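Local coordinates for catalytic domain of the nuclear inclusion protein A (nia) (Tobacco etch virus, PDB 1LVM) that cleaves peptide bonds of its substrate sequence as a chymotrypsin-like viral cysteine protease, seen here with a product peptide bound, at residues I26-L40 / N52-Q66. The protein carries 1 engineered substitution. Sequence-based numbering, arbitrary orientation.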
ATOM      1  N   ILE A  26      -0.988   7.533  -6.059  1.00 16.40           N
ATOM      2  CA  ILE A  26      -1.897   6.767  -5.193  1.00 12.35           C
ATOM      3  C   ILE A  26      -3.314   6.715  -5.751  1.00 16.27           C
ATOM      4  O   ILE A  26      -3.791   7.690  -6.346  1.00 14.97           O
ATOM      5  CB  ILE A  26      -1.882   7.379  -3.774  1.00 12.23           C
ATOM      6  CG1 ILE A  26      -0.502   7.186  -3.207  1.00 12.83           C
ATOM      7  CG2 ILE A  26      -3.077   6.800  -2.933  1.00 13.98           C
ATOM      8  CD1 ILE A  26      -0.324   7.847  -1.797  1.00 18.96           C
ATOM      9  N   CYS A  27      -3.933   5.528  -5.691  1.00 11.11           N
ATOM     10  CA  CYS A  27      -5.282   5.358  -6.133  1.00  9.15           C
ATOM     11  C   CYS A  27      -6.112   4.849  -5.006  1.00 14.49           C
ATOM     12  O   CYS A  27      -5.615   4.117  -4.111  1.00 16.77           O
ATOM     13  CB  CYS A  27      -5.362   4.247  -7.227  1.00 17.59           C
ATOM     14  SG  CYS A  27      -4.360   4.526  -8.729  1.00 25.64           S
ATOM     15  N   HIS A  28      -7.386   5.183  -5.059  1.00 12.40           N
ATOM     16  CA  HIS A  28      -8.321   4.660  -4.063  1.00 11.73           C
ATOM     17  C   HIS A  28      -9.076   3.520  -4.753  1.00 20.14           C
ATOM     18  O   HIS A  28      -9.624   3.709  -5.838  1.00 17.05           O
ATOM     19  CB  HIS A  28      -9.327   5.674  -3.592  1.00 14.70           C
ATOM     20  CG  HIS A  28     -10.057   5.201  -2.373  1.00 16.94           C
ATOM     21  ND1 HIS A  28     -11.428   5.047  -2.329  1.00 28.89           N
ATOM     22  CD2 HIS A  28      -9.595   4.810  -1.153  1.00 17.64           C
ATOM     23  CE1 HIS A  28     -11.780   4.593  -1.135  1.00 33.99           C
ATOM     24  NE2 HIS A  28     -10.688   4.439  -0.403  1.00 24.53           N
ATOM     25  N   LEU A  29      -9.139   2.360  -4.085  1.00 12.70           N
ATOM     26  CA  LEU A  29      -9.725   1.143  -4.655  1.00 14.27           C
ATOM     27  C   LEU A  29     -10.924   0.650  -3.861  1.00 12.04           C
ATOM     28  O   LEU A  29     -10.851   0.543  -2.631  1.00 15.74           O
ATOM     29  CB  LEU A  29      -8.638   0.030  -4.617  1.00 14.58           C
ATOM     30  CG  LEU A  29      -7.246   0.420  -5.198  1.00 11.70           C
ATOM     31  CD1 LEU A  29      -6.254  -0.725  -5.117  1.00 12.34           C
ATOM     32  CD2 LEU A  29      -7.353   0.780  -6.667  1.00 12.91           C
ATOM     33  N   THR A  30     -12.010   0.347  -4.563  1.00 11.71           N
ATOM     34  CA  THR A  30     -13.150  -0.206  -3.927  1.00 11.22           C
ATOM     35  C   THR A  30     -13.573  -1.492  -4.593  1.00 16.57           C
ATOM     36  O   THR A  30     -13.966  -1.494  -5.735  1.00 16.17           O
ATOM     37  CB  THR A  30     -14.332   0.825  -3.902  1.00 16.50           C
ATOM     38  OG1 THR A  30     -13.902   2.005  -3.194  1.00 15.96           O
ATOM     39  CG2 THR A  30     -15.562   0.206  -3.237  1.00 18.63           C
ATOM     40  N   ASN A  31     -13.472  -2.605  -3.857  1.00 14.02           N
ATOM     41  CA  ASN A  31     -13.873  -3.903  -4.446  1.00 13.33           C
ATOM     42  C   ASN A  31     -15.270  -4.203  -3.905  1.00 15.86           C
ATOM     43  O   ASN A  31     -15.443  -4.483  -2.726  1.00 15.20           O
ATOM     44  CB  ASN A  31     -12.864  -4.988  -4.010  1.00 11.63           C
ATOM     45  CG  ASN A  31     -13.253  -6.412  -4.471  1.00 16.01           C
ATOM     46  OD1 ASN A  31     -14.276  -6.608  -5.104  1.00 15.29           O
ATOM     47  ND2 ASN A  31     -12.376  -7.388  -4.205  1.00 13.43           N
ATOM     48  N   GLU A  32     -16.270  -4.153  -4.778  1.00 18.00           N
ATOM     49  CA  GLU A  32     -17.617  -4.396  -4.330  1.00 18.04           C
ATOM     50  C   GLU A  32     -18.067  -5.777  -4.858  1.00 20.98           C
ATOM     51  O   GLU A  32     -18.141  -6.011  -6.079  1.00 13.62           O
ATOM     52  CB  GLU A  32     -18.510  -3.251  -4.851  1.00 22.72           C
ATOM     53  CG  GLU A  32     -19.921  -3.310  -4.403  1.00 29.32           C
ATOM     54  CD  GLU A  32     -20.714  -2.128  -4.936  1.00 30.92           C
ATOM     55  OE1 GLU A  32     -21.063  -2.141  -6.138  1.00 40.12           O
ATOM     56  OE2 GLU A  32     -20.977  -1.184  -4.165  1.00 30.58           O
ATOM     57  N   SER A  33     -18.357  -6.682  -3.934  1.00 17.91           N
ATOM     58  CA  SER A  33     -18.702  -8.023  -4.378  1.00 26.71           C
ATOM     59  C   SER A  33     -19.522  -8.748  -3.316  1.00 29.54           C
ATOM     60  O   SER A  33     -19.198  -8.645  -2.134  1.00 21.50           O
ATOM     61  CB  SER A  33     -17.390  -8.796  -4.611  1.00 25.14           C
ATOM     62  OG  SER A  33     -17.601 -10.089  -5.074  1.00 52.96           O
ATOM     63  N   ASP A  34     -20.575  -9.444  -3.748  1.00 26.88           N
ATOM     64  CA  ASP A  34     -21.369 -10.285  -2.850  1.00 21.71           C
ATOM     65  C   ASP A  34     -22.020  -9.539  -1.702  1.00 23.94           C
ATOM     66  O   ASP A  34     -22.138 -10.097  -0.632  1.00 25.21           O
ATOM     67  CB  ASP A  34     -20.437 -11.362  -2.236  1.00 23.79           C
ATOM     68  CG  ASP A  34     -19.621 -12.152  -3.297  1.00 38.35           C
ATOM     69  OD1 ASP A  34     -20.249 -12.898  -4.084  1.00 26.52           O
ATOM     70  OD2 ASP A  34     -18.355 -12.039  -3.343  1.00 23.18           O
ATOM     71  N   GLY A  35     -22.416  -8.288  -1.877  1.00 25.19           N
ATOM     72  CA  GLY A  35     -23.022  -7.600  -0.744  1.00 21.05           C
ATOM     73  C   GLY A  35     -21.989  -6.935   0.151  1.00 22.77           C
ATOM     74  O   GLY A  35     -22.348  -6.237   1.107  1.00 17.95           O
ATOM     75  N   HIS A  36     -20.701  -7.138  -0.157  1.00 17.90           N
ATOM     76  CA  HIS A  36     -19.640  -6.501   0.605  1.00 13.01           C
ATOM     77  C   HIS A  36     -18.944  -5.413  -0.205  1.00 15.60           C
ATOM     78  O   HIS A  36     -19.006  -5.372  -1.441  1.00 21.85           O
ATOM     79  CB  HIS A  36     -18.580  -7.504   1.050  1.00 22.72           C
ATOM     80  CG  HIS A  36     -19.070  -8.473   2.085  1.00 23.11           C
ATOM     81  ND1 HIS A  36     -18.898  -8.261   3.439  1.00 25.65           N
ATOM     82  CD2 HIS A  36     -19.635  -9.691   1.961  1.00 20.58           C
ATOM     83  CE1 HIS A  36     -19.316  -9.324   4.102  1.00 23.04           C
ATOM     84  NE2 HIS A  36     -19.767 -10.206   3.228  1.00 20.95           N
ATOM     85  N   THR A  37     -18.295  -4.523   0.517  1.00 24.21           N
ATOM     86  CA  THR A  37     -17.514  -3.525  -0.182  1.00 23.76           C
ATOM     87  C   THR A  37     -16.269  -3.271   0.640  1.00 28.88           C
ATOM     88  O   THR A  37     -16.369  -3.004   1.828  1.00 29.76           O
ATOM     89  CB  THR A  37     -18.316  -2.224  -0.466  1.00 22.15           C
ATOM     90  OG1 THR A  37     -17.428  -1.302  -1.112  1.00 27.29           O
ATOM     91  CG2 THR A  37     -18.876  -1.591   0.816  1.00 42.90           C
ATOM     92  N   THR A  38     -15.092  -3.383   0.016  1.00 17.73           N
ATOM     93  CA  THR A  38     -13.819  -3.173   0.707  1.00 20.68           C
ATOM     94  C   THR A  38     -13.082  -2.046   0.019  1.00 22.73           C
ATOM     95  O   THR A  38     -12.860  -2.124  -1.182  1.00 16.27           O
ATOM     96  CB  THR A  38     -12.963  -4.434   0.605  1.00 30.22           C
ATOM     97  OG1 THR A  38     -13.640  -5.504   1.270  1.00 32.85           O
ATOM     98  CG2 THR A  38     -11.596  -4.237   1.220  1.00 23.39           C
ATOM     99  N   SER A  39     -12.702  -1.009   0.766  1.00 16.31           N
ATOM    100  CA  SER A  39     -11.983   0.104   0.158  1.00 11.55           C
ATOM    101  C   SER A  39     -10.644   0.285   0.854  1.00 20.72           C
ATOM    102  O   SER A  39     -10.521   0.107   2.055  1.00 18.73           O
ATOM    103  CB  SER A  39     -12.776   1.399   0.304  1.00 28.46           C
ATOM    104  OG  SER A  39     -13.917   1.422  -0.528  1.00 25.98           O
ATOM    105  N   LEU A  40      -9.638   0.653   0.086  1.00 12.41           N
ATOM    106  CA  LEU A  40      -8.309   0.892   0.599  1.00 13.16           C
ATOM    107  C   LEU A  40      -7.505   1.492  -0.568  1.00 14.85           C
ATOM    108  O   LEU A  40      -8.057   1.780  -1.662  1.00 13.84           O
ATOM    109  CB  LEU A  40      -7.676  -0.425   1.204  1.00 11.93           C
ATOM    110  CG  LEU A  40      -7.059  -1.621   0.411  1.00 36.04           C
ATOM    111  CD1 LEU A  40      -7.540  -2.910   1.009  1.00 16.13           C
ATOM    112  CD2 LEU A  40      -7.222  -1.560  -1.081  1.00 16.54           C
ATOM    113  N   ASN A  52      -2.839  -4.049  -1.198  1.00 10.53           N
ATOM    114  CA  ASN A  52      -2.890  -5.163  -0.230  1.00 13.12           C
ATOM    115  C   ASN A  52      -3.534  -6.408  -0.842  1.00 15.56           C
ATOM    116  O   ASN A  52      -4.533  -6.304  -1.533  1.00 13.87           O
ATOM    117  CB  ASN A  52      -3.763  -4.762   0.969  1.00 13.68           C
ATOM    118  CG  ASN A  52      -3.260  -3.513   1.647  1.00 20.21           C
ATOM    119  OD1 ASN A  52      -3.557  -2.381   1.215  1.00 18.23           O
ATOM    120  ND2 ASN A  52      -2.490  -3.703   2.717  1.00 13.69           N
ATOM    121  N   LYS A  53      -2.990  -7.586  -0.545  1.00 16.03           N
ATOM    122  CA  LYS A  53      -3.564  -8.806  -1.017  1.00 13.48           C
ATOM    123  C   LYS A  53      -4.993  -8.944  -0.431  1.00 12.58           C
ATOM    124  O   LYS A  53      -5.879  -9.494  -1.101  1.00 15.95           O
ATOM    125  CB  LYS A  53      -2.666  -9.978  -0.532  1.00 14.37           C
ATOM    126  CG  LYS A  53      -2.858 -11.298  -1.256  1.00 17.19           C
ATOM    127  CD  LYS A  53      -1.954 -12.393  -0.667  1.00 16.77           C
ATOM    128  CE  LYS A  53      -0.520 -12.340  -1.229  1.00 21.53           C
ATOM    129  NZ  LYS A  53       0.337 -13.344  -0.501  1.00 25.23           N
ATOM    130  N   HIS A  54      -5.269  -8.432   0.776  1.00 12.25           N
ATOM    131  CA  HIS A  54      -6.602  -8.644   1.327  1.00 15.76           C
ATOM    132  C   HIS A  54      -7.697  -7.893   0.614  1.00 21.02           C
ATOM    133  O   HIS A  54      -8.852  -8.064   0.908  1.00 17.71           O
ATOM    134  CB  HIS A  54      -6.660  -8.425   2.857  1.00 13.61           C
ATOM    135  CG  HIS A  54      -6.617  -7.007   3.267  1.00 14.42           C
ATOM    136  ND1 HIS A  54      -5.440  -6.384   3.596  1.00 15.73           N
ATOM    137  CD2 HIS A  54      -7.609  -6.068   3.383  1.00 17.79           C
ATOM    138  CE1 HIS A  54      -5.706  -5.132   3.903  1.00 18.77           C
ATOM    139  NE2 HIS A  54      -7.011  -4.904   3.784  1.00 18.00           N
ATOM    140  N   LEU A  55      -7.330  -7.051  -0.332  1.00 16.25           N
ATOM    141  CA  LEU A  55      -8.351  -6.395  -1.159  1.00 15.38           C
ATOM    142  C   LEU A  55      -9.183  -7.528  -1.837  1.00 15.74           C
ATOM    143  O   LEU A  55     -10.360  -7.354  -2.192  1.00 16.41           O
ATOM    144  CB  LEU A  55      -7.628  -5.608  -2.281  1.00 10.88           C
ATOM    145  CG  LEU A  55      -8.556  -4.932  -3.317  1.00 14.11           C
ATOM    146  CD1 LEU A  55      -9.571  -4.013  -2.617  1.00 16.55           C
ATOM    147  CD2 LEU A  55      -7.713  -4.115  -4.294  1.00 17.62           C
ATOM    148  N   PHE A  56      -8.509  -8.636  -2.091  1.00 14.16           N
ATOM    149  CA  PHE A  56      -9.127  -9.785  -2.786  1.00 15.66           C
ATOM    150  C   PHE A  56      -9.651 -10.906  -1.897  1.00 17.56           C
ATOM    151  O   PHE A  56      -9.630 -12.054  -2.280  1.00 15.83           O
ATOM    152  CB  PHE A  56      -8.155 -10.325  -3.861  1.00 15.09           C
ATOM    153  CG  PHE A  56      -8.000  -9.379  -4.997  1.00 17.70           C
ATOM    154  CD1 PHE A  56      -9.004  -9.257  -5.951  1.00 16.08           C
ATOM    155  CD2 PHE A  56      -6.883  -8.575  -5.098  1.00 21.14           C
ATOM    156  CE1 PHE A  56      -8.885  -8.335  -7.015  1.00 14.91           C
ATOM    157  CE2 PHE A  56      -6.745  -7.646  -6.156  1.00 20.44           C
ATOM    158  CZ  PHE A  56      -7.726  -7.524  -7.107  1.00 19.76           C
ATOM    159  N   ARG A  57     -10.090 -10.541  -0.695  1.00 15.68           N
ATOM    160  CA  ARG A  57     -10.773 -11.462   0.226  1.00 23.87           C
ATOM    161  C   ARG A  57     -11.871 -12.044  -0.653  1.00 24.14           C
ATOM    162  O   ARG A  57     -12.185 -13.229  -0.576  1.00 19.38           O
ATOM    163  CB  ARG A  57     -11.385 -10.664   1.407  1.00 13.44           C
ATOM    164  CG  ARG A  57     -12.367 -11.431   2.329  1.00 23.72           C
ATOM    165  CD  ARG A  57     -11.826 -12.765   2.747  1.00 32.20           C
ATOM    166  NE  ARG A  57     -12.858 -13.507   3.495  1.00 72.94           N
ATOM    167  CZ  ARG A  57     -13.556 -14.524   2.988  1.00 35.46           C
ATOM    168  NH1 ARG A  57     -13.321 -14.915   1.747  1.00 32.32           N
ATOM    169  NH2 ARG A  57     -14.477 -15.147   3.701  1.00 39.51           N
ATOM    170  N   ARG A  58     -12.447 -11.203  -1.515  1.00 15.99           N
ATOM    171  CA  ARG A  58     -13.471 -11.639  -2.451  1.00 14.63           C
ATOM    172  C   ARG A  58     -13.021 -11.263  -3.856  1.00 22.96           C
ATOM    173  O   ARG A  58     -12.282 -10.310  -4.029  1.00 16.54           O
ATOM    174  CB  ARG A  58     -14.791 -10.929  -2.128  1.00 19.38           C
ATOM    175  CG  ARG A  58     -15.367 -11.538  -0.833  1.00 26.68           C
ATOM    176  CD  ARG A  58     -16.594 -10.860  -0.276  1.00 36.19           C
ATOM    177  NE  ARG A  58     -16.511 -10.894   1.189  1.00 93.71           N
ATOM    178  CZ  ARG A  58     -15.919  -9.965   1.947  1.00 55.28           C
ATOM    179  NH1 ARG A  58     -15.352  -8.882   1.396  1.00 38.33           N
ATOM    180  NH2 ARG A  58     -15.877 -10.125   3.262  1.00 93.94           N
ATOM    181  N   ASN A  59     -13.462 -11.985  -4.869  1.00 15.50           N
ATOM    182  CA  ASN A  59     -13.095 -11.627  -6.230  1.00 13.45           C
ATOM    183  C   ASN A  59     -14.265 -12.086  -7.114  1.00 17.03           C
ATOM    184  O   ASN A  59     -14.198 -13.129  -7.770  1.00 16.21           O
ATOM    185  CB  ASN A  59     -11.770 -12.291  -6.589  1.00 12.22           C
ATOM    186  CG  ASN A  59     -11.194 -11.771  -7.945  1.00 16.29           C
ATOM    187  OD1 ASN A  59     -11.881 -11.114  -8.718  1.00 19.17           O
ATOM    188  ND2 ASN A  59      -9.970 -12.129  -8.240  1.00 14.25           N
ATOM    189  N   ASN A  60     -15.345 -11.297  -7.128  1.00 15.62           N
ATOM    190  CA  ASN A  60     -16.547 -11.737  -7.838  1.00 15.96           C
ATOM    191  C   ASN A  60     -17.449 -10.529  -8.092  1.00 21.46           C
ATOM    192  O   ASN A  60     -18.675 -10.629  -8.018  1.00 19.30           O
ATOM    193  CB  ASN A  60     -17.226 -12.802  -6.936  1.00 17.97           C
ATOM    194  CG  ASN A  60     -18.427 -13.440  -7.587  1.00 27.12           C
ATOM    195  OD1 ASN A  60     -18.361 -13.747  -8.752  1.00 25.42           O
ATOM    196  ND2 ASN A  60     -19.545 -13.592  -6.838  1.00 27.31           N
ATOM    197  N   GLY A  61     -16.840  -9.376  -8.357  1.00 18.17           N
ATOM    198  CA  GLY A  61     -17.638  -8.166  -8.527  1.00 18.06           C
ATOM    199  C   GLY A  61     -16.926  -7.149  -9.344  1.00 20.60           C
ATOM    200  O   GLY A  61     -16.369  -7.502 -10.394  1.00 20.67           O
ATOM    201  N   THR A  62     -16.951  -5.897  -8.868  1.00 16.93           N
ATOM    202  CA  THR A  62     -16.387  -4.779  -9.600  1.00 17.56           C
ATOM    203  C   THR A  62     -15.269  -4.076  -8.831  1.00 14.76           C
ATOM    204  O   THR A  62     -15.197  -4.155  -7.628  1.00 16.22           O
ATOM    205  CB  THR A  62     -17.466  -3.701  -9.906  1.00 18.30           C
ATOM    206  OG1 THR A  62     -17.947  -3.109  -8.666  1.00 16.37           O
ATOM    207  CG2 THR A  62     -18.658  -4.348 -10.650  1.00 20.05           C
ATOM    208  N   LEU A  63     -14.389  -3.395  -9.553  1.00 11.44           N
ATOM    209  CA  LEU A  63     -13.341  -2.632  -8.852  1.00 17.70           C
ATOM    210  C   LEU A  63     -13.394  -1.187  -9.291  1.00 20.24           C
ATOM    211  O   LEU A  63     -13.181  -0.896 -10.489  1.00 16.30           O
ATOM    212  CB  LEU A  63     -11.926  -3.166  -9.156  1.00 14.50           C
ATOM    213  CG  LEU A  63     -10.809  -2.445  -8.374  1.00 15.06           C
ATOM    214  CD1 LEU A  63     -10.951  -2.795  -6.832  1.00 14.30           C
ATOM    215  CD2 LEU A  63      -9.426  -2.892  -8.857  1.00 16.69           C
ATOM    216  N   LEU A  64     -13.671  -0.275  -8.350  1.00 12.71           N
ATOM    217  CA  LEU A  64     -13.689   1.164  -8.723  1.00 20.84           C
ATOM    218  C   LEU A  64     -12.296   1.686  -8.409  1.00 17.39           C
ATOM    219  O   LEU A  64     -11.801   1.493  -7.300  1.00 17.04           O
ATOM    220  CB  LEU A  64     -14.693   1.914  -7.884  1.00 20.96           C
ATOM    221  CG  LEU A  64     -15.056   3.346  -8.303  1.00 27.69           C
ATOM    222  CD1 LEU A  64     -15.661   3.357  -9.722  1.00 23.71           C
ATOM    223  CD2 LEU A  64     -16.084   3.876  -7.322  1.00 28.85           C
ATOM    224  N   VAL A  65     -11.675   2.377  -9.364  1.00 14.31           N
ATOM    225  CA  VAL A  65     -10.308   2.881  -9.148  1.00 13.09           C
ATOM    226  C   VAL A  65     -10.275   4.390  -9.342  1.00 21.96           C
ATOM    227  O   VAL A  65     -10.483   4.878 -10.449  1.00 20.75           O
ATOM    228  CB  VAL A  65      -9.355   2.318 -10.160  1.00 15.24           C
ATOM    229  CG1 VAL A  65      -7.939   2.875  -9.898  1.00 18.19           C
ATOM    230  CG2 VAL A  65      -9.341   0.780 -10.081  1.00 15.85           C
ATOM    231  N   GLN A  66     -10.078   5.105  -8.249  1.00 20.32           N
ATOM    232  CA  GLN A  66     -10.010   6.567  -8.291  1.00 15.78           C
ATOM    233  C   GLN A  66      -8.533   7.007  -8.336  1.00 14.78           C
ATOM    234  O   GLN A  66      -7.758   6.615  -7.474  1.00 16.16           O
ATOM    235  CB  GLN A  66     -10.727   7.153  -7.081  1.00 18.32           C
ATOM    236  CG  GLN A  66     -10.549   8.669  -7.115  1.00 24.23           C
ATOM    237  CD  GLN A  66     -11.670   9.420  -6.471  1.00 44.18           C
ATOM    238  OE1 GLN A  66     -12.246   8.954  -5.473  1.00 37.81           O
ATOM    239  NE2 GLN A  66     -11.995  10.612  -7.039  1.00 36.53           N
TER
HETATM  240  O   HOH W   1     -12.549   3.555  -5.058  1.00 15.40           O
HETATM  241  O   HOH W   2     -16.597  -1.349  -7.124  1.00 13.07           O
HETATM  242  O   HOH W   3     -15.467  -6.888  -1.175  1.00 32.37           O
HETATM  243  O   HOH W   4     -14.745  -8.851  -6.165  1.00 32.54           O
HETATM  244  O   HOH W   5     -20.588  -3.487  -8.141  1.00 33.48           O
HETATM  245  O   HOH W   6     -21.060  -9.742  -6.423  1.00 36.76           O
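Arg58 lays its guanidinium flat over one face of the His36 imidazole, the two planes only 6° apart and their centres 3.6 Å from each other. The opposite guanidinium face is covered by Arg57 CG, so the group is sandwiched, while Thr38 OG1 sits at its edge, in plane. A water joins Arg58 NH1 to Asn31 O.

Asn31 illustrates how one buried amide can fasten a loop to a sheet. With CG swung anti to the backbone N (chi1 175°), its ND2 reaches from the sheet face of Leu29, Asn31 and Leu63 to the 55-58 loop and gives one hydrogen to Leu55 O, at 2.8 Å, and the other to Arg58 O, at 2.9 Å. The second bond is the more bent, 142° at the hydrogen, and comes from above the Arg58 carbonyl plane. Asn31 OD1 takes a water that also accepts from Asn60 N, so both ends of the amide are engaged and its rotation is probably fixed. Beside it, Leu55 CD1 packs on Asn31 CB and on Leu40 CD2, and Leu55 CD2 meets Leu29 CD1 at 3.8 Å. Leu40 CD1 approaches His54 NE2 obliquely.

At the turn, Asn60 ND2 donates to Asp34 OD1 from the syn side, 2.9 Å away and tilted out of the carboxylate plane, and Ser33 OG donates to Asp34 OD2 from above that plane. Strand 62-66 then runs antiparallel to strand 26-33, with paired backbone bonds at His28–Gln66, Thr30–Leu64 and Glu32–Thr62. A bound peptide stacks an aromatic ring on His54, so the 3-10 segment 53-55 borders it, while hairpin 26-40 and strand 62-66 belong to the N-terminal barrel of the chymotrypsin fold.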